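Local structure of glucose-6-phosphate isomerase (Plasmodium falciparum, 3QKI) at residues 37-45 / 69-77. The protein probably interconverts alpha-D-glucose 6-phosphate and beta-D-fructose 6-phosphate, the second step of glycolysis. Residues are numbered along the deposited sequence; the frame is centred on the assembly and turned at random.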
loop_
_atom_site.group_PDB
_atom_site.type_symbol
_atom_site.label_atom_id
_atom_site.label_comp_id
_atom_site.label_asym_id
_atom_site.label_seq_id
_atom_site.Cartn_x
_atom_site.Cartn_y
_atom_site.Cartn_z
ATOM N N ALA A 37 -25.903 16.083 12.692
ATOM C CA ALA A 37 -25.672 16.572 14.059
ATOM C C ALA A 37 -26.476 15.727 15.066
ATOM O O ALA A 37 -25.957 15.406 16.130
ATOM C CB ALA A 37 -26.043 18.051 14.177
ATOM N N GLU A 38 -27.701 15.312 14.715
ATOM C CA GLU A 38 -28.474 14.400 15.566
ATOM C C GLU A 38 -27.921 12.954 15.491
ATOM O O GLU A 38 -27.874 12.268 16.513
ATOM C CB GLU A 38 -29.947 14.418 15.199
ATOM C CG GLU A 38 -30.821 13.761 16.262
ATOM C CD GLU A 38 -32.258 14.237 16.185
ATOM O OE1 GLU A 38 -33.115 13.422 15.780
ATOM O OE2 GLU A 38 -32.525 15.430 16.477
ATOM N N GLU A 39 -27.471 12.507 14.284
ATOM C CA GLU A 39 -26.885 11.178 14.093
ATOM C C GLU A 39 -25.654 10.963 14.977
ATOM O O GLU A 39 -25.433 9.847 15.466
ATOM C CB GLU A 39 -26.555 10.921 12.603
ATOM C CG GLU A 39 -27.796 10.749 11.724
ATOM C CD GLU A 39 -28.696 9.553 11.981
ATOM O OE1 GLU A 39 -29.731 9.435 11.285
ATOM O OE2 GLU A 39 -28.366 8.721 12.859
ATOM N N LYS A 40 -24.907 12.042 15.245
ATOM C CA LYS A 40 -23.708 12.021 16.093
ATOM C C LYS A 40 -24.018 11.649 17.554
ATOM O O LYS A 40 -23.120 11.187 18.262
ATOM C CB LYS A 40 -22.963 13.360 16.011
ATOM C CG LYS A 40 -22.279 13.531 14.673
ATOM C CD LYS A 40 -21.434 14.778 14.551
ATOM C CE LYS A 40 -21.223 15.099 13.086
ATOM N NZ LYS A 40 -20.166 16.127 12.892
ATOM N N THR A 41 -25.281 11.817 17.986
ATOM C CA THR A 41 -25.737 11.513 19.355
ATOM C C THR A 41 -26.316 10.097 19.447
ATOM O O THR A 41 -26.764 9.707 20.507
ATOM C CB THR A 41 -26.771 12.556 19.844
ATOM O OG1 THR A 41 -28.025 12.339 19.191
ATOM C CG2 THR A 41 -26.307 13.990 19.653
ATOM N N LYS A 42 -26.321 9.346 18.337
ATOM C CA LYS A 42 -26.884 7.999 18.265
ATOM C C LYS A 42 -25.821 6.929 18.129
ATOM O O LYS A 42 -24.797 7.138 17.463
ATOM C CB LYS A 42 -27.930 7.916 17.149
ATOM C CG LYS A 42 -29.130 8.855 17.394
ATOM C CD LYS A 42 -30.303 8.665 16.431
ATOM C CE LYS A 42 -31.101 7.386 16.634
ATOM N NZ LYS A 42 -31.674 7.261 18.004
ATOM N N ASP A 43 -26.048 5.776 18.787
ATOM C CA ASP A 43 -25.083 4.683 18.774
ATOM C C ASP A 43 -25.420 3.608 17.774
ATOM O O ASP A 43 -26.579 3.162 17.718
ATOM C CB ASP A 43 -24.913 4.067 20.179
ATOM C CG ASP A 43 -24.303 4.996 21.210
ATOM O OD1 ASP A 43 -23.471 5.864 20.822
ATOM O OD2 ASP A 43 -24.632 4.847 22.413
ATOM N N LEU A 44 -24.383 3.141 17.022
ATOM C CA LEU A 44 -24.541 2.047 16.066
ATOM C C LEU A 44 -25.043 0.789 16.746
ATOM O O LEU A 44 -25.878 0.094 16.162
ATOM C CB LEU A 44 -23.231 1.756 15.299
ATOM C CG LEU A 44 -22.808 2.776 14.235
ATOM C CD1 LEU A 44 -21.495 2.376 13.581
ATOM C CD2 LEU A 44 -23.895 2.946 13.175
ATOM N N LYS A 45 -24.577 0.509 18.000
ATOM C CA LYS A 45 -25.041 -0.665 18.757
ATOM C C LYS A 45 -26.566 -0.712 18.900
ATOM O O LYS A 45 -27.155 -1.787 18.812
ATOM C CB LYS A 45 -24.327 -0.827 20.118
ATOM C CG LYS A 45 -24.549 0.290 21.131
ATOM C CD LYS A 45 -23.676 0.078 22.369
ATOM C CE LYS A 45 -23.417 1.381 23.073
ATOM N NZ LYS A 45 -22.366 1.231 24.098
ATOM N N SER A 69 -25.395 -1.263 7.079
ATOM C CA SER A 69 -25.995 -1.042 8.398
ATOM C C SER A 69 -25.076 -0.457 9.464
ATOM O O SER A 69 -25.571 0.154 10.417
ATOM C CB SER A 69 -26.699 -2.302 8.907
ATOM O OG SER A 69 -25.748 -3.325 9.129
ATOM N N ARG A 70 -23.750 -0.624 9.323
ATOM C CA ARG A 70 -22.826 -0.055 10.290
ATOM C C ARG A 70 -22.376 1.326 9.849
ATOM O O ARG A 70 -21.220 1.681 10.013
ATOM C CB ARG A 70 -21.646 -0.998 10.603
ATOM C CG ARG A 70 -22.088 -2.320 11.198
ATOM C CD ARG A 70 -20.992 -3.346 11.068
ATOM N NE ARG A 70 -21.496 -4.679 11.327
ATOM C CZ ARG A 70 -22.212 -5.401 10.472
ATOM N NH1 ARG A 70 -22.516 -4.916 9.271
ATOM N NH2 ARG A 70 -22.662 -6.596 10.825
ATOM N N GLN A 71 -23.298 2.102 9.280
ATOM C CA GLN A 71 -23.089 3.495 8.893
ATOM C C GLN A 71 -23.974 4.340 9.794
ATOM O O GLN A 71 -25.066 3.913 10.183
ATOM C CB GLN A 71 -23.386 3.743 7.391
ATOM C CG GLN A 71 -22.450 2.981 6.452
ATOM C CD GLN A 71 -21.014 3.457 6.482
ATOM O OE1 GLN A 71 -20.697 4.592 6.847
ATOM N NE2 GLN A 71 -20.121 2.608 6.063
ATOM N N ARG A 72 -23.506 5.526 10.133
ATOM C CA ARG A 72 -24.173 6.420 11.082
ATOM C C ARG A 72 -25.386 7.191 10.545
ATOM O O ARG A 72 -25.435 8.419 10.565
ATOM C CB ARG A 72 -23.144 7.315 11.807
ATOM C CG ARG A 72 -22.031 6.519 12.485
ATOM C CD ARG A 72 -21.248 7.367 13.456
ATOM N NE ARG A 72 -22.046 7.643 14.652
ATOM C CZ ARG A 72 -21.697 8.477 15.627
ATOM N NH1 ARG A 72 -20.558 9.144 15.562
ATOM N NH2 ARG A 72 -22.489 8.645 16.679
ATOM N N TYR A 73 -26.380 6.449 10.089
ATOM C CA TYR A 73 -27.634 7.008 9.614
ATOM C C TYR A 73 -28.809 6.107 9.877
ATOM O O TYR A 73 -28.689 4.880 9.822
ATOM C CB TYR A 73 -27.602 7.442 8.111
ATOM C CG TYR A 73 -26.932 6.511 7.109
ATOM C CD1 TYR A 73 -25.939 6.982 6.248
ATOM C CD2 TYR A 73 -27.402 5.214 6.908
ATOM C CE1 TYR A 73 -25.353 6.154 5.297
ATOM C CE2 TYR A 73 -26.814 4.370 5.972
ATOM C CZ TYR A 73 -25.804 4.854 5.154
ATOM O OH TYR A 73 -25.227 4.047 4.217
ATOM N N SER A 74 -29.959 6.729 10.107
ATOM C CA SER A 74 -31.238 6.041 10.215
ATOM C C SER A 74 -31.714 5.854 8.755
ATOM O O SER A 74 -31.117 6.433 7.832
ATOM C CB SER A 74 -32.229 6.919 10.965
ATOM O OG SER A 74 -32.554 8.072 10.202
ATOM N N GLU A 75 -32.799 5.095 8.534
ATOM C CA GLU A 75 -33.358 4.956 7.187
ATOM C C GLU A 75 -33.828 6.328 6.669
ATOM O O GLU A 75 -33.730 6.603 5.471
ATOM C CB GLU A 75 -34.523 3.971 7.162
ATOM C CG GLU A 75 -34.120 2.556 7.473
ATOM C CD GLU A 75 -35.238 1.734 8.081
ATOM O OE1 GLU A 75 -35.353 1.697 9.332
ATOM O OE2 GLU A 75 -36.017 1.146 7.297
ATOM N N LYS A 76 -34.301 7.193 7.575
ATOM C CA LYS A 76 -34.748 8.557 7.265
ATOM C C LYS A 76 -33.597 9.418 6.737
ATOM O O LYS A 76 -33.789 10.186 5.794
ATOM C CB LYS A 76 -35.324 9.215 8.524
ATOM C CG LYS A 76 -36.637 9.920 8.297
ATOM C CD LYS A 76 -37.782 8.951 8.584
ATOM C CE LYS A 76 -38.869 9.586 9.406
ATOM N NZ LYS A 76 -39.717 8.573 10.087
ATOM N N THR A 77 -32.402 9.309 7.363
ATOM C CA THR A 77 -31.220 10.072 6.915
ATOM C C THR A 77 -30.717 9.548 5.558
ATOM O O THR A 77 -30.312 10.340 4.707
ATOM C CB THR A 77 -30.156 10.161 8.002
ATOM O OG1 THR A 77 -30.740 10.763 9.154
ATOM C CG2 THR A 77 -28.925 10.993 7.569
HETATM O O HOH W 1 -20.322 10.242 18.278
HETATM O O HOH W 2 -24.299 6.079 15.118
#
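E39, from helix 27-39, reaches across to the start of helix 75-87. Its CB lies 3.4 Å from R72 O and CG stays close to the same carbonyl, the oxygen that accepts from Y366 OH of helix 356-371. A bend at chi2 (-65°) then turns the carboxylate toward the first turn of helix 75-87. There E39 OE1 takes T77 OG1 at 2.7 Å on its anti lone pair, while S74 N donates to E39 OE1 at 3.0 Å from above the carboxylate plane; S74 OG adds a weak third bond. The other oxygen, OE2, is bound by Y47 OH, so both oxygens of this buried carboxylate are held.

The R72 chain bends at chi3 (72°) and brings NH2 to K42 O at 2.9 Å, nearly in the guanidinium plane, with a weaker bond to K40 O. Two waters at the guanidinium edge, one on NH1 and one on NE, return to K40 O and K42 O respectively, tying the arginine to the type I turn 39-42. Beside it, L44 CD2 rests 3.4 Å from Q71 O.

S74 is the N-cap of helix 75-87: its OG accepts from T77 N at 3.1 Å. The arrangement is a side-chain-capped helix N-terminus where the backbone N-H of the N-cap residue S74 is also taken by E39, joining helix 27-39 to the link between strand 64-70 and helix 75-87, away from the sugar-phosphate site.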